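Local structure of carbonic anhydrase (Neosartorya fumigata, 7COI) at the interface of chains A and B. The protein catalyses the reversible hydration of carbon dioxide to hydrogencarbonate as a zinc-dependent beta-class carbonic anhydrase. Coordinates in Å, arbitrary orientation; residue numbers count along the deposited sequence, not the author numbering. Chains: chain A/B, Carbonic anhydrase.

The interface of chains A and B. Residues chain A 237, 278, 281-283; chain B 202, 205, 208.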
loop_
_atom_site.group_PDB
_atom_site.type_symbol
_atom_site.label_atom_id
_atom_site.label_comp_id
_atom_site.label_asym_id
_atom_site.label_seq_id
_atom_site.Cartn_x
_atom_site.Cartn_y
_atom_site.Cartn_z
ATOM N N GLN A 237 5.208 -14.794 -9.501
ATOM C CA GLN A 237 4.361 -13.897 -10.342
ATOM C C GLN A 237 4.970 -12.500 -10.370
ATOM O O GLN A 237 4.249 -11.511 -10.178
ATOM C CB GLN A 237 2.922 -13.898 -9.855
ATOM C CG GLN A 237 2.249 -15.244 -10.084
ATOM C CD GLN A 237 0.837 -15.312 -9.552
ATOM O OE1 GLN A 237 0.521 -14.741 -8.517
ATOM N NE2 GLN A 237 -0.026 -16.044 -10.247
ATOM N N ALA A 278 2.890 -21.107 -18.124
ATOM C CA ALA A 278 1.760 -20.146 -18.150
ATOM C C ALA A 278 2.166 -18.856 -17.409
ATOM O O ALA A 278 1.804 -17.738 -17.853
ATOM C CB ALA A 278 0.531 -20.781 -17.539
ATOM N N THR A 281 4.583 -16.724 -19.535
ATOM C CA THR A 281 3.804 -16.072 -20.614
ATOM C C THR A 281 3.059 -14.871 -20.027
ATOM O O THR A 281 3.022 -13.825 -20.687
ATOM C CB THR A 281 2.802 -17.054 -21.223
ATOM O OG1 THR A 281 3.577 -18.155 -21.714
ATOM C CG2 THR A 281 1.943 -16.410 -22.289
ATOM N N SER A 282 2.491 -15.044 -18.831
ATOM C CA SER A 282 1.529 -14.091 -18.218
ATOM C C SER A 282 2.263 -12.950 -17.508
ATOM O O SER A 282 1.649 -11.878 -17.399
ATOM C CB SER A 282 0.613 -14.786 -17.268
ATOM O OG SER A 282 -0.193 -15.734 -17.940
ATOM N N PHE A 283 3.514 -13.156 -17.059
ATOM C CA PHE A 283 4.198 -12.200 -16.152
ATOM C C PHE A 283 5.514 -11.639 -16.675
ATOM O O PHE A 283 5.883 -10.525 -16.184
ATOM C CB PHE A 283 4.389 -12.830 -14.777
ATOM C CG PHE A 283 3.127 -12.821 -13.957
ATOM C CD1 PHE A 283 2.766 -11.713 -13.203
ATOM C CD2 PHE A 283 2.279 -13.919 -13.957
ATOM C CE1 PHE A 283 1.589 -11.713 -12.472
ATOM C CE2 PHE A 283 1.099 -13.917 -13.235
ATOM C CZ PHE A 283 0.750 -12.813 -12.506
ATOM N N GLN B 202 -2.751 -12.186 -12.993
ATOM C CA GLN B 202 -3.125 -13.427 -12.285
ATOM C C GLN B 202 -4.323 -14.063 -13.012
ATOM O O GLN B 202 -4.325 -15.304 -13.189
ATOM C CB GLN B 202 -3.447 -13.147 -10.809
ATOM C CG GLN B 202 -2.217 -12.724 -10.024
ATOM C CD GLN B 202 -2.540 -12.410 -8.585
ATOM O OE1 GLN B 202 -3.500 -11.694 -8.284
ATOM N NE2 GLN B 202 -1.728 -12.965 -7.706
ATOM N N GLU B 205 -3.071 -15.564 -16.306
ATOM C CA GLU B 205 -2.441 -16.884 -16.023
ATOM C C GLU B 205 -3.527 -17.930 -15.787
ATOM O O GLU B 205 -3.414 -19.019 -16.369
ATOM C CB GLU B 205 -1.500 -16.846 -14.815
ATOM C CG GLU B 205 -0.834 -18.188 -14.562
ATOM C CD GLU B 205 -0.016 -18.288 -13.286
ATOM O OE1 GLU B 205 -0.161 -19.297 -12.579
ATOM O OE2 GLU B 205 0.787 -17.365 -13.027
ATOM N N LEU B 208 -5.414 -18.668 -19.145
ATOM C CA LEU B 208 -4.484 -18.417 -20.280
ATOM C C LEU B 208 -4.974 -19.159 -21.531
ATOM O O LEU B 208 -5.007 -18.516 -22.602
ATOM C CB LEU B 208 -3.062 -18.825 -19.940
ATOM C CG LEU B 208 -2.035 -18.412 -20.985
ATOM C CD1 LEU B 208 -2.023 -16.903 -21.242
ATOM C CD2 LEU B 208 -0.642 -18.898 -20.600
#
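With CG set anti to the carbonyl carbon in both A:Gln237 and B:Gln202 (chi1 -68° in each) and the chains extended beyond it, the two glutamines meet at about a right angle; CG of B:Glu205 instead lies anti to the backbone N, and its extended chain carries the carboxylate to the same A:Gln237 amide. That amide therefore uses both ends across the interface. A:Gln237 OE1 accepts a nearly straight hydrogen bond from B:Gln202 NE2 (3.0 Å), the donor tilted from the carbonyl plane. A:Gln237 NE2 donates to B:Glu205 OE2 at 3.2 Å, again almost linearly, approaching from above the carboxylate plane. The two bonds together should fix the rotation of the A:Gln237 amide. A:Phe283 lies beside this polar cluster: one ring face receives A:Gln237 CB near the rim, while B:Gln202 CG reaches the ring edge in plane, 3.9 Å from A:Phe283 CZ. Toward the N-terminal side of A:Phe283, in helix 273-283, the contact becomes mainly apolar. B:Leu208, which opens helix 208-212, turns CD2 onto A:Ala278, 3.7 Å from its CA, and also touches A:Thr281. Between the two regions A:Ser282 CB packs on B:Glu205 CB at 3.8 Å. This patch recurs with the chains exchanged in the two-fold interface of a beta-class enzyme, a family that commonly assembles through dimers. The A:Ser282 hydroxyl OG turns back into its own helix and donates to A:Ala278 O at 2.8 Å.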